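Local coordinates for purine nucleoside phosphorylase (Schistosoma mansoni, PDB 5KO5) that catalyses the reversible phosphorolysis of purine nucleosides to the free base and alpha-D-ribose 1-phosphate, at the interface of chains A and B. Residues are numbered along the deposited sequence; one frame, centred on the assembly and turned at random. Chains: chain A/B, Purine nucleoside phosphorylase.

Contact 1: the interface of chains A and B. Residues chain A 161-163; chain B 200-202, 221, 257, 259.
A:Phe161 meets B:Tyr202, B:Met221 and B:His259 at a subunit interface of the trimer, where one subunit lends a phenyl ring to the base pocket of the next. The trimer is the usual assembly of this class of purine nucleoside phosphorylase. B:Tyr202, B:Met221 and B:Ile257 belong to that pocket. In trimeric PNPs a phenylalanine from the neighbour completes the nucleoside site, and A:Phe161 fits that role. Its CG lies anti to its own carbonyl carbon (chi1 -54°), which points the ring into chain B. The rim atom CE2 of A:Phe161 stands over the centre of the imidazole of B:His259, 3.6 Å above its plane. The two rings are tilted, with about 42° between their planes. By its place at the start of the last helix, B:His259 probably faces the ribose 5'-hydroxyl of a bound nucleoside. At the opposite side of the phenyl ring, CD1 of A:Phe161 is 3.9 Å from the sulfur SD of B:Met221. The carbonyl O of B:Pro200 lies in the plane of the phenyl ring, at its edge. B:Tyr202 touches the root of the side chain: its CE2 is 3.5 Å from CB of A:Phe161. One face of the tyrosine ring is covered by CG2 of B:Ile257, which backs it from within chain B. The backbone adds polar ties. The amide N of B:Tyr202 donates to the carbonyl O of A:Pro162 at 3.0 Å. Water 1 joins the carbonyl O of A:Phe161 to the amide N of B:His259, 2.9 Å from that N. Water 2 also contacts the O of A:Phe161 and more distantly the O of B:Ile257. N of B:Ile257 makes a weak hydrogen bond to the carboxylate oxygen OD1 of A:Asp163. Chain A contributes a loop segment. Chain B contributes the loop after strand 189-196, B:Met221 just after strand 218-220, B:Ile257, and the start of helix 259-283.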
# COMPACT_ATOMS: atom_id res chain seq x y z
N PHE A 161 -10.40 16.38 -3.64
CA PHE A 161 -9.35 15.87 -4.52
C PHE A 161 -8.29 16.95 -4.72
O PHE A 161 -8.33 17.67 -5.72
CB PHE A 161 -9.91 15.48 -5.88
CG PHE A 161 -11.06 14.51 -5.82
CD1 PHE A 161 -10.84 13.17 -5.49
CD2 PHE A 161 -12.35 14.92 -6.10
CE1 PHE A 161 -11.89 12.27 -5.45
CE2 PHE A 161 -13.42 14.02 -6.05
CZ PHE A 161 -13.19 12.70 -5.73
N PRO A 162 -7.30 17.07 -3.84
CA PRO A 162 -6.28 18.10 -4.05
C PRO A 162 -5.34 17.72 -5.18
O PRO A 162 -4.99 16.55 -5.35
CB PRO A 162 -5.51 18.15 -2.72
CG PRO A 162 -6.26 17.30 -1.77
CD PRO A 162 -7.17 16.40 -2.53
N ASP A 163 -4.91 18.73 -5.92
CA ASP A 163 -3.82 18.61 -6.87
C ASP A 163 -2.50 18.88 -6.15
O ASP A 163 -2.40 19.82 -5.36
CB ASP A 163 -4.00 19.63 -7.99
CG ASP A 163 -2.78 19.76 -8.85
OD1 ASP A 163 -2.55 18.89 -9.70
OD2 ASP A 163 -2.03 20.74 -8.66
N PRO B 200 -7.11 10.23 -2.04
CA PRO B 200 -7.87 11.04 -3.00
C PRO B 200 -7.08 12.18 -3.61
O PRO B 200 -7.65 12.97 -4.38
CB PRO B 200 -8.99 11.61 -2.13
CG PRO B 200 -8.30 11.81 -0.77
CD PRO B 200 -7.36 10.62 -0.64
N THR B 201 -5.79 12.32 -3.30
CA THR B 201 -4.99 13.30 -4.04
C THR B 201 -4.82 12.81 -5.46
O THR B 201 -4.60 11.62 -5.71
CB THR B 201 -3.60 13.50 -3.41
OG1 THR B 201 -2.93 12.24 -3.29
CG2 THR B 201 -3.69 14.15 -2.03
N TYR B 202 -4.94 13.73 -6.42
CA TYR B 202 -4.61 13.37 -7.79
C TYR B 202 -3.17 12.86 -7.86
O TYR B 202 -2.33 13.20 -7.02
CB TYR B 202 -4.80 14.57 -8.72
CG TYR B 202 -6.25 14.89 -8.98
CD1 TYR B 202 -7.05 13.97 -9.63
CD2 TYR B 202 -6.81 16.09 -8.56
CE1 TYR B 202 -8.39 14.24 -9.87
CE2 TYR B 202 -8.16 16.37 -8.80
CZ TYR B 202 -8.94 15.44 -9.45
OH TYR B 202 -10.27 15.70 -9.68
N MET B 221 -9.03 6.46 -9.37
CA MET B 221 -9.20 6.16 -7.95
C MET B 221 -10.35 5.19 -7.68
O MET B 221 -10.86 5.13 -6.55
CB MET B 221 -9.40 7.44 -7.15
CG MET B 221 -8.35 8.50 -7.36
SD MET B 221 -8.79 10.00 -6.47
CE MET B 221 -7.59 11.13 -7.18
N ILE B 257 -4.39 19.81 -12.24
CA ILE B 257 -5.52 18.89 -12.35
C ILE B 257 -6.58 19.35 -11.36
O ILE B 257 -6.24 19.73 -10.23
CB ILE B 257 -5.07 17.45 -12.04
CG1 ILE B 257 -3.85 17.05 -12.88
CG2 ILE B 257 -6.23 16.48 -12.23
CD1 ILE B 257 -3.30 15.66 -12.54
N HIS B 259 -10.94 19.01 -10.05
CA HIS B 259 -12.19 18.25 -10.16
C HIS B 259 -13.24 19.00 -10.98
O HIS B 259 -14.06 18.37 -11.66
CB HIS B 259 -12.74 17.88 -8.76
CG HIS B 259 -13.88 16.91 -8.81
ND1 HIS B 259 -13.77 15.66 -9.36
CD2 HIS B 259 -15.16 17.02 -8.38
CE1 HIS B 259 -14.93 15.03 -9.27
NE2 HIS B 259 -15.79 15.84 -8.68
O HOH W 1 -9.90 19.35 -7.36
O HOH W 2 -7.66 19.85 -7.28

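Contact 2: the interface of chains A and B. Residues chain A 142-145; chain B 140-141, 196-199.
A:Leu143 packs against B:Phe140 and B:Asn197 with different parts of its side chain. Its CB lies 3.9 Å from CB of B:Phe140. With CG of A:Leu143 anti to its carbonyl carbon (chi1 -64°), the branch CD2 reaches the side-chain amide of B:Asn197, 3.6 Å from the oxygen OD1. The leucine and asparagine side chains cross at about a right angle. The carbonyl O of A:Leu143 accepts from the backbone N of B:Gly198 at 3.0 Å. This bond is nearly straight at the hydrogen, 165°, but the donor stands well above the carbonyl plane. CD of B:Pro141 touches the same oxygen. Farther along, A:Leu145 splits its two methyls: CD1 meets CB of B:Pro141 at 3.8 Å, and CD2 meets CA of B:Gly198 at the same distance. Water 3 links the carbonyl O of A:Gly142 to that of B:Gly199, 2.7 Å from each. Behind this shell, CG of B:Pro141 rests 3.4 Å above the ring plane of B:Phe196, toward its rim. The carbonyl O of B:Phe196 lies in plane at the edge of the B:Phe140 ring. A weak bond from N of B:Gly199 to OD1 of B:Asn197 may steady the turn. The site joins the short helix 140-143 of chain A to the same helix and the glycine turn of chain B, and so helps hold the trimer together.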
# COMPACT_ATOMS: atom_id res chain seq x y z
N GLY A 142 0.10 6.45 -0.58
CA GLY A 142 -1.05 7.03 -1.25
C GLY A 142 -1.55 6.18 -2.41
O GLY A 142 -2.75 5.93 -2.55
N LEU A 143 -0.63 5.72 -3.26
CA LEU A 143 -1.05 4.83 -4.33
C LEU A 143 -1.72 3.59 -3.76
O LEU A 143 -2.69 3.07 -4.34
CB LEU A 143 0.15 4.44 -5.19
CG LEU A 143 0.84 5.59 -5.95
CD1 LEU A 143 2.06 5.05 -6.65
CD2 LEU A 143 -0.11 6.20 -6.98
N GLY A 144 -1.24 3.12 -2.61
CA GLY A 144 -1.70 1.87 -2.02
C GLY A 144 -2.86 1.93 -1.04
O GLY A 144 -3.05 0.99 -0.27
N LEU A 145 -3.67 2.99 -1.09
CA LEU A 145 -4.87 3.16 -0.26
C LEU A 145 -4.56 3.55 1.18
O LEU A 145 -5.45 3.50 2.04
CB LEU A 145 -5.90 2.01 -0.34
CG LEU A 145 -7.05 2.27 -1.29
CD1 LEU A 145 -7.93 1.02 -1.36
CD2 LEU A 145 -7.88 3.48 -0.86
N PHE B 140 -2.25 -0.93 -7.25
CA PHE B 140 -1.31 -0.58 -6.19
C PHE B 140 -1.83 -0.91 -4.80
O PHE B 140 -1.06 -1.47 -4.00
CB PHE B 140 -0.84 0.87 -6.34
CG PHE B 140 0.07 1.08 -7.52
CD1 PHE B 140 1.40 0.70 -7.46
CD2 PHE B 140 -0.42 1.61 -8.71
CE1 PHE B 140 2.24 0.88 -8.56
CE2 PHE B 140 0.40 1.79 -9.80
CZ PHE B 140 1.74 1.43 -9.72
N PRO B 141 -3.09 -0.64 -4.46
CA PRO B 141 -3.59 -1.10 -3.15
C PRO B 141 -3.47 -2.61 -2.98
O PRO B 141 -3.08 -3.07 -1.91
CB PRO B 141 -5.06 -0.61 -3.14
CG PRO B 141 -5.00 0.65 -4.02
CD PRO B 141 -4.10 0.20 -5.16
N PHE B 196 -4.61 1.81 -10.49
CA PHE B 196 -5.46 2.21 -9.37
C PHE B 196 -4.60 2.94 -8.35
O PHE B 196 -3.74 2.33 -7.70
CB PHE B 196 -6.12 0.96 -8.78
CG PHE B 196 -7.02 1.22 -7.58
CD1 PHE B 196 -7.62 2.46 -7.34
CD2 PHE B 196 -7.28 0.17 -6.69
CE1 PHE B 196 -8.44 2.65 -6.23
CE2 PHE B 196 -8.11 0.36 -5.58
CZ PHE B 196 -8.70 1.60 -5.35
N ASN B 197 -4.80 4.26 -8.26
CA ASN B 197 -4.28 5.12 -7.19
C ASN B 197 -5.36 5.24 -6.13
O ASN B 197 -6.45 5.75 -6.41
CB ASN B 197 -4.00 6.50 -7.77
CG ASN B 197 -3.76 7.56 -6.70
OD1 ASN B 197 -3.29 7.25 -5.61
ND2 ASN B 197 -4.07 8.82 -7.03
N GLY B 198 -5.08 4.75 -4.93
CA GLY B 198 -6.08 4.83 -3.88
C GLY B 198 -6.66 6.23 -3.69
O GLY B 198 -7.83 6.38 -3.37
N GLY B 199 -5.83 7.26 -3.85
CA GLY B 199 -6.33 8.63 -3.73
C GLY B 199 -6.48 9.07 -2.28
O GLY B 199 -6.11 8.35 -1.36
O HOH W 3 -4.72 6.12 -0.78

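The centres of the C-alpha atoms of contact 1 and contact 2 lie about 12 Å apart in the same interface. No residue is shared, but residues 196-202 of chain B run through both contacts: 196-199 serve contact 2 and 200-202 serve contact 1. Each contact adds further segments of chain B. Chain A uses separate segments, the end of helix 140-143 with the residues after it and a later loop. The interface is not an exact two-fold, as expected in a ring of three subunits. Contact 2 is mainly a packing contact, whereas contact 1 borders the base pocket. Their shared stretch may couple assembly to the shape of the active site.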